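Local coordinates for protein pectate lyase 47 (Bacillus sp. TS-47, PDB 1VBL) that probably cleaves pectate by calcium-dependent beta-elimination, as a thermostable lyase of polysaccharide lyase family 1, at residues A[324-335]-A[353-363]; A[336-344]-A[368-378]. All coordinates share one frame; numbering follows the deposited sequence.

Interaction 1: A[324-335]-A[353-363]; sequences YAQNNYFSFDWD and YETGTIVDLPN
Y329 and D360 meet on one face of two parallel strands: the tyrosine OH gives its proton to D360 OD2 at 2.8 Å, reaching that oxygen on its anti side and only 17° out of the carboxylate plane. The same ring has I358 CG2 over one face, 4.0 Å from the centroid, a CH-pi contact offset toward CE1. With chi1 at -164°, Y329 CG stands anti to the backbone N, which swings the phenol across to the neighbouring strand. Farther back on this face Y324 and Y353 run side by side; Y353 CD2 sits 3.4 Å from Y324 CZ, over the Y324 ring, with the planes 45° apart, so the pair is oblique. Farther along, F332 lies alongside L361, whose CD2 touches F332 CB and CD2.

Beneath these side chains the backbones are zipped in register. F330 takes two bonds, its N to I358 O and its O from D360 N (2.7 Å), and A325 does the same between Y353 and T355. Between the two strand pairs the chains bend at N327 and G356, both with positive phi, and a water bridges N328 N, T355 O and T357 OG1. T357 OG1 also donates to E354 OE2, a carboxylate whose other oxygen forms a salt bridge with K384. F330 stacks on Y301 of the neighbouring strand 293-303. In-register parallel strands with like residues piled coil upon coil, here tyrosine over tyrosine and phenylalanine over tyrosine, are the mark of the right-handed parallel beta-helix of pectate lyases.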
loop_
_atom_site.group_PDB
_atom_site.type_symbol
_atom_site.label_atom_id
_atom_site.label_comp_id
_atom_site.label_asym_id
_atom_site.label_seq_id
_atom_site.Cartn_x
_atom_site.Cartn_y
_atom_site.Cartn_z
ATOM N N TYR A 324 12.834 -6.378 -11.139
ATOM C CA TYR A 324 13.838 -5.773 -12.007
ATOM C C TYR A 324 13.987 -4.363 -11.437
ATOM O O TYR A 324 13.145 -3.497 -11.674
ATOM C CB TYR A 324 13.339 -5.734 -13.458
ATOM C CG TYR A 324 14.416 -5.448 -14.488
ATOM C CD1 TYR A 324 14.997 -4.181 -14.593
ATOM C CD2 TYR A 324 14.858 -6.449 -15.359
ATOM C CE1 TYR A 324 15.992 -3.917 -15.544
ATOM C CE2 TYR A 324 15.851 -6.197 -16.310
ATOM C CZ TYR A 324 16.412 -4.931 -16.397
ATOM O OH TYR A 324 17.388 -4.680 -17.337
ATOM N N ALA A 325 15.051 -4.151 -10.664
ATOM C CA ALA A 325 15.304 -2.868 -10.011
ATOM C C ALA A 325 16.389 -2.045 -10.701
ATOM O O ALA A 325 17.478 -2.543 -10.975
ATOM C CB ALA A 325 15.685 -3.106 -8.549
ATOM N N GLN A 326 16.086 -0.774 -10.960
ATOM C CA GLN A 326 17.029 0.118 -11.624
ATOM C C GLN A 326 17.148 1.499 -10.996
ATOM O O GLN A 326 16.148 2.159 -10.718
ATOM C CB GLN A 326 16.628 0.340 -13.086
ATOM C CG GLN A 326 16.772 -0.842 -14.012
ATOM C CD GLN A 326 16.325 -0.492 -15.419
ATOM O OE1 GLN A 326 15.137 -0.535 -15.736
ATOM N NE2 GLN A 326 17.276 -0.116 -16.263
ATOM N N ASN A 327 18.385 1.937 -10.801
ATOM C CA ASN A 327 18.670 3.272 -10.299
ATOM C C ASN A 327 17.843 3.780 -9.118
ATOM O O ASN A 327 17.241 4.855 -9.187
ATOM C CB ASN A 327 18.562 4.251 -11.473
ATOM C CG ASN A 327 19.507 3.892 -12.609
ATOM O OD1 ASN A 327 20.091 2.805 -12.616
ATOM N ND2 ASN A 327 19.658 4.796 -13.574
ATOM N N ASN A 328 17.822 3.004 -8.040
ATOM C CA ASN A 328 17.110 3.398 -6.836
ATOM C C ASN A 328 18.173 3.927 -5.887
ATOM O O ASN A 328 19.310 3.455 -5.895
ATOM C CB ASN A 328 16.376 2.207 -6.220
ATOM C CG ASN A 328 15.334 1.636 -7.151
ATOM O OD1 ASN A 328 15.577 0.644 -7.844
ATOM N ND2 ASN A 328 14.173 2.272 -7.194
ATOM N N TYR A 329 17.796 4.905 -5.075
ATOM C CA TYR A 329 18.722 5.544 -4.147
ATOM C C TYR A 329 18.300 5.341 -2.695
ATOM O O TYR A 329 17.177 5.678 -2.320
ATOM C CB TYR A 329 18.768 7.039 -4.467
ATOM C CG TYR A 329 19.928 7.805 -3.875
ATOM C CD1 TYR A 329 20.861 8.422 -4.702
ATOM C CD2 TYR A 329 20.071 7.952 -2.493
ATOM C CE1 TYR A 329 21.909 9.172 -4.176
ATOM C CE2 TYR A 329 21.122 8.704 -1.952
ATOM C CZ TYR A 329 22.035 9.312 -2.806
ATOM O OH TYR A 329 23.073 10.058 -2.298
ATOM N N PHE A 330 19.208 4.804 -1.880
ATOM C CA PHE A 330 18.926 4.570 -0.462
ATOM C C PHE A 330 19.779 5.468 0.426
ATOM O O PHE A 330 20.982 5.608 0.208
ATOM C CB PHE A 330 19.221 3.118 -0.058
ATOM C CG PHE A 330 18.299 2.106 -0.672
ATOM C CD1 PHE A 330 18.488 1.674 -1.980
ATOM C CD2 PHE A 330 17.256 1.563 0.076
ATOM C CE1 PHE A 330 17.655 0.712 -2.536
ATOM C CE2 PHE A 330 16.412 0.600 -0.467
ATOM C CZ PHE A 330 16.612 0.171 -1.779
ATOM N N SER A 331 19.149 6.054 1.437
ATOM C CA SER A 331 19.844 6.919 2.381
ATOM C C SER A 331 19.506 6.479 3.802
ATOM O O SER A 331 18.337 6.338 4.147
ATOM C CB SER A 331 19.416 8.374 2.180
ATOM O OG SER A 331 20.079 9.230 3.091
ATOM N N PHE A 332 20.535 6.251 4.612
ATOM C CA PHE A 332 20.366 5.840 6.007
ATOM C C PHE A 332 21.240 6.767 6.851
ATOM O O PHE A 332 22.323 7.150 6.416
ATOM C CB PHE A 332 20.847 4.398 6.204
ATOM C CG PHE A 332 19.989 3.362 5.525
ATOM C CD1 PHE A 332 18.937 2.754 6.206
ATOM C CD2 PHE A 332 20.252 2.973 4.213
ATOM C CE1 PHE A 332 18.160 1.769 5.591
ATOM C CE2 PHE A 332 19.483 1.990 3.589
ATOM C CZ PHE A 332 18.435 1.385 4.279
ATOM N N ASP A 333 20.790 7.132 8.049
ATOM C CA ASP A 333 21.611 8.006 8.874
ATOM C C ASP A 333 22.419 7.232 9.909
ATOM O O ASP A 333 22.918 7.798 10.886
ATOM C CB ASP A 333 20.774 9.114 9.531
ATOM C CG ASP A 333 19.760 8.590 10.525
ATOM O OD1 ASP A 333 19.000 9.429 11.053
ATOM O OD2 ASP A 333 19.714 7.370 10.784
ATOM N N TRP A 334 22.548 5.928 9.671
ATOM C CA TRP A 334 23.338 5.051 10.525
ATOM C C TRP A 334 24.007 4.025 9.608
ATOM O O TRP A 334 23.555 3.804 8.480
ATOM C CB TRP A 334 22.459 4.383 11.592
ATOM C CG TRP A 334 21.641 3.198 11.153
ATOM C CD1 TRP A 334 21.987 1.882 11.257
ATOM C CD2 TRP A 334 20.312 3.221 10.614
ATOM N NE1 TRP A 334 20.953 1.082 10.826
ATOM C CE2 TRP A 334 19.913 1.879 10.426
ATOM C CE3 TRP A 334 19.418 4.247 10.276
ATOM C CZ2 TRP A 334 18.656 1.531 9.913
ATOM C CZ3 TRP A 334 18.163 3.901 9.766
ATOM C CH2 TRP A 334 17.798 2.552 9.590
ATOM N N ASP A 335 25.092 3.421 10.079
ATOM C CA ASP A 335 25.845 2.451 9.286
ATOM C C ASP A 335 25.208 1.069 9.225
ATOM O O ASP A 335 25.753 0.090 9.731
ATOM C CB ASP A 335 27.279 2.355 9.821
ATOM C CG ASP A 335 28.142 3.534 9.388
ATOM O OD1 ASP A 335 29.135 3.843 10.081
ATOM O OD2 ASP A 335 27.837 4.142 8.341
ATOM N N TYR A 353 16.840 -8.865 -11.038
ATOM C CA TYR A 353 17.890 -8.085 -11.648
ATOM C C TYR A 353 17.926 -6.775 -10.896
ATOM O O TYR A 353 16.888 -6.244 -10.495
ATOM C CB TYR A 353 17.633 -7.831 -13.131
ATOM C CG TYR A 353 18.836 -7.207 -13.788
ATOM C CD1 TYR A 353 20.035 -7.913 -13.892
ATOM C CD2 TYR A 353 18.804 -5.895 -14.246
ATOM C CE1 TYR A 353 21.173 -7.324 -14.432
ATOM C CE2 TYR A 353 19.938 -5.293 -14.787
ATOM C CZ TYR A 353 21.118 -6.013 -14.876
ATOM O OH TYR A 353 22.247 -5.419 -15.398
ATOM N N GLU A 354 19.130 -6.263 -10.694
ATOM C CA GLU A 354 19.310 -5.024 -9.967
ATOM C C GLU A 354 20.537 -4.318 -10.512
ATOM O O GLU A 354 21.567 -4.950 -10.758
ATOM C CB GLU A 354 19.509 -5.323 -8.481
ATOM C CG GLU A 354 19.856 -4.102 -7.653
ATOM C CD GLU A 354 21.145 -4.270 -6.878
ATOM O OE1 GLU A 354 21.748 -5.363 -6.943
ATOM O OE2 GLU A 354 21.556 -3.305 -6.200
ATOM N N THR A 355 20.426 -3.011 -10.704
ATOM C CA THR A 355 21.548 -2.239 -11.209
ATOM C C THR A 355 21.392 -0.765 -10.854
ATOM O O THR A 355 20.282 -0.285 -10.630
ATOM C CB THR A 355 21.669 -2.374 -12.741
ATOM O OG1 THR A 355 22.920 -1.825 -13.170
ATOM C CG2 THR A 355 20.533 -1.633 -13.439
ATOM N N GLY A 356 22.521 -0.065 -10.792
ATOM C CA GLY A 356 22.517 1.357 -10.497
ATOM C C GLY A 356 22.097 1.773 -9.102
ATOM O O GLY A 356 21.764 2.937 -8.884
ATOM N N THR A 357 22.118 0.844 -8.151
ATOM C CA THR A 357 21.728 1.168 -6.784
ATOM C C THR A 357 22.802 1.973 -6.061
ATOM O O THR A 357 23.992 1.653 -6.131
ATOM C CB THR A 357 21.471 -0.105 -5.930
ATOM O OG1 THR A 357 20.434 -0.895 -6.525
ATOM C CG2 THR A 357 21.047 0.284 -4.520
ATOM N N ILE A 358 22.378 3.027 -5.376
ATOM C CA ILE A 358 23.304 3.826 -4.597
ATOM C C ILE A 358 22.874 3.749 -3.143
ATOM O O ILE A 358 21.683 3.780 -2.839
ATOM C CB ILE A 358 23.296 5.319 -4.996
ATOM C CG1 ILE A 358 23.922 5.503 -6.378
ATOM C CG2 ILE A 358 24.065 6.140 -3.947
ATOM C CD1 ILE A 358 23.968 6.966 -6.830
ATOM N N VAL A 359 23.845 3.620 -2.249
ATOM C CA VAL A 359 23.549 3.605 -0.826
ATOM C C VAL A 359 24.333 4.781 -0.259
ATOM O O VAL A 359 25.516 4.957 -0.559
ATOM C CB VAL A 359 23.977 2.280 -0.138
ATOM C CG1 VAL A 359 25.491 2.106 -0.188
ATOM C CG2 VAL A 359 23.486 2.277 1.299
ATOM N N ASP A 360 23.649 5.606 0.526
ATOM C CA ASP A 360 24.251 6.789 1.128
ATOM C C ASP A 360 24.252 6.585 2.636
ATOM O O ASP A 360 23.219 6.749 3.288
ATOM C CB ASP A 360 23.415 8.020 0.765
ATOM C CG ASP A 360 24.109 9.325 1.095
ATOM O OD1 ASP A 360 24.823 9.396 2.116
ATOM O OD2 ASP A 360 23.918 10.295 0.330
ATOM N N LEU A 361 25.409 6.223 3.181
ATOM C CA LEU A 361 25.551 5.976 4.613
ATOM C C LEU A 361 26.529 6.951 5.267
ATOM O O LEU A 361 27.271 7.658 4.585
ATOM C CB LEU A 361 26.050 4.548 4.845
ATOM C CG LEU A 361 25.302 3.418 4.137
ATOM C CD1 LEU A 361 25.954 2.086 4.490
ATOM C CD2 LEU A 361 23.840 3.422 4.548
ATOM N N PRO A 362 26.545 7.000 6.607
ATOM C CA PRO A 362 27.484 7.930 7.236
ATOM C C PRO A 362 28.941 7.600 6.915
ATOM O O PRO A 362 29.798 8.480 6.947
ATOM C CB PRO A 362 27.152 7.824 8.729
ATOM C CG PRO A 362 26.394 6.530 8.866
ATOM C CD PRO A 362 25.606 6.435 7.591
ATOM N N ASN A 363 29.210 6.341 6.578
ATOM C CA ASN A 363 30.566 5.915 6.258
ATOM C C ASN A 363 30.853 6.057 4.771
ATOM O O ASN A 363 31.881 5.582 4.284
ATOM C CB ASN A 363 30.789 4.463 6.700
ATOM C CG ASN A 363 30.328 3.451 5.663
ATOM O OD1 ASN A 363 29.316 3.643 4.990
ATOM N ND2 ASN A 363 31.068 2.355 5.542
HETATM O O HOH W 1 18.552 0.058 -8.142
#

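Interaction 2: A[336-344]-A[368-378]; sequences IDPSLIIKV and IDLVASYNESN
The short strand 342-344 crosses helix 370-377 at -56°, its axis 9.0 Å away, while the 3-10 turn 338-340 before it presses closer and brings S339 CA to 4.1 Å from Y374 CA. L370 fills the angle between them: its CD1 meets I341 CG2, its CD2 meets I341 CD1, and its CB receives I342 CD1 at 3.8 Å. P338 lays CB and CG against I368 CD1, the two side chains crossing at about a right angle. With CG anti to the backbone N (chi1 165°), the Y374 ring extends along the strand, where V344 CG2 comes 3.4 Å from CZ and I342 O lies the same distance from CD1. Its hydroxyl bonds to L380 O. With an alanine in place of Y374, V344 would probably lose its aromatic neighbour, a gap is likely to open beside the strand, and L380 O would probably be left without the hydroxyl. Polar links pass through water: one joins P338 O, I342 N and L370 O, another D337 OD2 and S377 OG. D337 OD1 takes the S339 N-H at 2.9 Å in an Asx turn. The two segments thus share no direct hydrogen bond and meet through apolar packing and bridging waters.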
loop_
_atom_site.group_PDB
_atom_site.type_symbol
_atom_site.label_atom_id
_atom_site.label_comp_id
_atom_site.label_asym_id
_atom_site.label_seq_id
_atom_site.Cartn_x
_atom_site.Cartn_y
_atom_site.Cartn_z
ATOM N N ILE A 336 24.055 0.997 8.575
ATOM C CA ILE A 336 23.332 -0.257 8.440
ATOM C C ILE A 336 24.083 -1.241 7.552
ATOM O O ILE A 336 24.847 -0.851 6.673
ATOM C CB ILE A 336 21.926 -0.023 7.835
ATOM C CG1 ILE A 336 21.106 -1.318 7.885
ATOM C CG2 ILE A 336 22.053 0.451 6.392
ATOM C CD1 ILE A 336 19.680 -1.171 7.370
ATOM N N ASP A 337 23.872 -2.524 7.809
ATOM C CA ASP A 337 24.478 -3.581 7.012
ATOM C C ASP A 337 23.605 -3.624 5.756
ATOM O O ASP A 337 22.437 -3.994 5.826
ATOM C CB ASP A 337 24.376 -4.906 7.764
ATOM C CG ASP A 337 25.040 -6.053 7.029
ATOM O OD1 ASP A 337 25.137 -6.001 5.786
ATOM O OD2 ASP A 337 25.452 -7.017 7.704
ATOM N N PRO A 338 24.152 -3.239 4.593
ATOM C CA PRO A 338 23.344 -3.260 3.368
ATOM C C PRO A 338 22.746 -4.610 2.965
ATOM O O PRO A 338 21.860 -4.667 2.107
ATOM C CB PRO A 338 24.290 -2.684 2.311
ATOM C CG PRO A 338 25.661 -3.000 2.855
ATOM C CD PRO A 338 25.513 -2.740 4.326
ATOM N N SER A 339 23.212 -5.691 3.585
ATOM C CA SER A 339 22.687 -7.016 3.267
ATOM C C SER A 339 21.268 -7.155 3.819
ATOM O O SER A 339 20.567 -8.125 3.523
ATOM C CB SER A 339 23.581 -8.108 3.864
ATOM O OG SER A 339 23.444 -8.183 5.273
ATOM N N LEU A 340 20.849 -6.175 4.614
ATOM C CA LEU A 340 19.521 -6.176 5.223
ATOM C C LEU A 340 18.462 -5.521 4.347
ATOM O O LEU A 340 17.272 -5.661 4.604
ATOM C CB LEU A 340 19.552 -5.439 6.567
ATOM C CG LEU A 340 20.250 -6.077 7.771
ATOM C CD1 LEU A 340 21.634 -6.555 7.386
ATOM C CD2 LEU A 340 20.328 -5.055 8.896
ATOM N N ILE A 341 18.892 -4.812 3.310
ATOM C CA ILE A 341 17.953 -4.113 2.446
ATOM C C ILE A 341 17.060 -5.063 1.651
ATOM O O ILE A 341 15.901 -4.754 1.383
ATOM C CB ILE A 341 18.710 -3.146 1.520
ATOM C CG1 ILE A 341 19.506 -2.157 2.382
ATOM C CG2 ILE A 341 17.732 -2.399 0.619
ATOM C CD1 ILE A 341 20.416 -1.216 1.605
ATOM N N ILE A 342 17.601 -6.217 1.276
ATOM C CA ILE A 342 16.827 -7.214 0.548
ATOM C C ILE A 342 16.567 -8.376 1.495
ATOM O O ILE A 342 17.434 -8.753 2.276
ATOM C CB ILE A 342 17.584 -7.758 -0.686
ATOM C CG1 ILE A 342 17.763 -6.650 -1.727
ATOM C CG2 ILE A 342 16.812 -8.936 -1.293
ATOM C CD1 ILE A 342 18.510 -7.095 -2.964
ATOM N N LYS A 343 15.363 -8.925 1.441
ATOM C CA LYS A 343 15.014 -10.056 2.288
ATOM C C LYS A 343 14.336 -11.058 1.368
ATOM O O LYS A 343 13.525 -10.677 0.527
ATOM C CB LYS A 343 14.074 -9.609 3.410
ATOM C CG LYS A 343 13.992 -10.575 4.579
ATOM C CD LYS A 343 13.427 -9.884 5.813
ATOM C CE LYS A 343 13.435 -10.801 7.029
ATOM N NZ LYS A 343 12.931 -10.105 8.246
ATOM N N VAL A 344 14.679 -12.332 1.506
ATOM C CA VAL A 344 14.097 -13.352 0.644
ATOM C C VAL A 344 13.184 -14.319 1.387
ATOM O O VAL A 344 13.530 -14.820 2.457
ATOM C CB VAL A 344 15.202 -14.164 -0.072
ATOM C CG1 VAL A 344 14.575 -15.187 -1.014
ATOM C CG2 VAL A 344 16.121 -13.223 -0.841
ATOM N N ILE A 368 26.294 0.293 -5.206
ATOM C CA ILE A 368 26.458 -0.983 -4.536
ATOM C C ILE A 368 25.608 -2.059 -5.189
ATOM O O ILE A 368 24.554 -1.776 -5.764
ATOM C CB ILE A 368 26.072 -0.860 -3.043
ATOM C CG1 ILE A 368 26.306 -2.189 -2.319
ATOM C CG2 ILE A 368 24.611 -0.433 -2.917
ATOM C CD1 ILE A 368 26.083 -2.100 -0.817
ATOM N N ASP A 369 26.093 -3.293 -5.121
ATOM C CA ASP A 369 25.373 -4.436 -5.668
ATOM C C ASP A 369 24.635 -5.031 -4.470
ATOM O O ASP A 369 25.212 -5.799 -3.697
ATOM C CB ASP A 369 26.359 -5.463 -6.232
ATOM C CG ASP A 369 25.666 -6.616 -6.933
ATOM O OD1 ASP A 369 24.505 -6.913 -6.589
ATOM O OD2 ASP A 369 26.289 -7.236 -7.822
ATOM N N LEU A 370 23.369 -4.663 -4.300
ATOM C CA LEU A 370 22.595 -5.159 -3.170
ATOM C C LEU A 370 22.373 -6.665 -3.197
ATOM O O LEU A 370 22.290 -7.295 -2.144
ATOM C CB LEU A 370 21.250 -4.428 -3.077
ATOM C CG LEU A 370 21.330 -2.956 -2.646
ATOM C CD1 LEU A 370 19.929 -2.402 -2.456
ATOM C CD2 LEU A 370 22.123 -2.834 -1.344
ATOM N N VAL A 371 22.268 -7.247 -4.388
ATOM C CA VAL A 371 22.077 -8.689 -4.477
ATOM C C VAL A 371 23.329 -9.381 -3.945
ATOM O O VAL A 371 23.241 -10.322 -3.158
ATOM C CB VAL A 371 21.821 -9.153 -5.931
ATOM C CG1 VAL A 371 21.835 -10.671 -5.998
ATOM C CG2 VAL A 371 20.475 -8.631 -6.418
ATOM N N ALA A 372 24.495 -8.908 -4.376
ATOM C CA ALA A 372 25.760 -9.479 -3.924
ATOM C C ALA A 372 25.894 -9.256 -2.420
ATOM O O ALA A 372 26.323 -10.145 -1.682
ATOM C CB ALA A 372 26.930 -8.822 -4.656
ATOM N N SER A 373 25.520 -8.064 -1.971
ATOM C CA SER A 373 25.595 -7.736 -0.555
ATOM C C SER A 373 24.739 -8.713 0.249
ATOM O O SER A 373 25.161 -9.220 1.289
ATOM C CB SER A 373 25.120 -6.302 -0.320
ATOM O OG SER A 373 25.128 -5.991 1.058
ATOM N N TYR A 374 23.533 -8.975 -0.241
ATOM C CA TYR A 374 22.630 -9.901 0.425
ATOM C C TYR A 374 23.236 -11.307 0.474
ATOM O O TYR A 374 23.286 -11.932 1.530
ATOM C CB TYR A 374 21.285 -9.957 -0.311
ATOM C CG TYR A 374 20.438 -11.137 0.099
ATOM C CD1 TYR A 374 19.633 -11.086 1.236
ATOM C CD2 TYR A 374 20.502 -12.336 -0.608
ATOM C CE1 TYR A 374 18.917 -12.205 1.660
ATOM C CE2 TYR A 374 19.796 -13.456 -0.192
ATOM C CZ TYR A 374 19.008 -13.383 0.943
ATOM O OH TYR A 374 18.325 -14.499 1.364
ATOM N N ASN A 375 23.692 -11.791 -0.678
ATOM C CA ASN A 375 24.272 -13.129 -0.775
ATOM C C ASN A 375 25.457 -13.401 0.146
ATOM O O ASN A 375 25.573 -14.491 0.706
ATOM C CB ASN A 375 24.696 -13.429 -2.217
ATOM C CG ASN A 375 23.516 -13.641 -3.143
ATOM O OD1 ASN A 375 22.438 -14.054 -2.710
ATOM N ND2 ASN A 375 23.720 -13.384 -4.430
ATOM N N GLU A 376 26.336 -12.416 0.293
ATOM C CA GLU A 376 27.524 -12.566 1.130
ATOM C C GLU A 376 27.228 -12.824 2.598
ATOM O O GLU A 376 28.014 -13.477 3.287
ATOM C CB GLU A 376 28.407 -11.322 1.030
ATOM C CG GLU A 376 29.065 -11.107 -0.315
ATOM C CD GLU A 376 29.956 -9.880 -0.316
ATOM O OE1 GLU A 376 30.851 -9.801 0.552
ATOM O OE2 GLU A 376 29.763 -8.997 -1.178
ATOM N N SER A 377 26.100 -12.314 3.080
ATOM C CA SER A 377 25.746 -12.472 4.486
ATOM C C SER A 377 24.556 -13.380 4.769
ATOM O O SER A 377 24.153 -13.529 5.923
ATOM C CB SER A 377 25.479 -11.094 5.102
ATOM O OG SER A 377 26.577 -10.220 4.897
ATOM N N ASN A 378 23.992 -13.994 3.735
ATOM C CA ASN A 378 22.837 -14.857 3.939
ATOM C C ASN A 378 23.015 -16.279 3.424
ATOM O O ASN A 378 23.973 -16.582 2.715
ATOM C CB ASN A 378 21.604 -14.208 3.305
ATOM C CG ASN A 378 21.084 -13.041 4.121
ATOM O OD1 ASN A 378 20.340 -13.227 5.085
ATOM N ND2 ASN A 378 21.499 -11.830 3.758
HETATM O O HOH W 2 26.657 -9.164 7.423
HETATM O O HOH W 3 20.625 -6.423 0.277
HETATM O O HOH W 4 21.480 -9.951 6.163
#

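Along the chain, 324-335 runs directly into 336-344; then 353-363 returns to pair with the first, and 368-378 comes back to cover the second, so the two contacts cross rather than nest. Interaction 1 closes one turn of the beta-helix, joining strands 322-332 and 351-361, with strand 342-345 lying between them in sequence. Interaction 2 closes a longer loop, setting helix 370-377 against that intervening strand, which is outermost in its own parallel sheet. Their centres are 11 Å apart and they touch: E354 OE2 accepts from L370 N at the start of the helix, T357 O probably from I368 N, and F330 packs on I341 inside the coil.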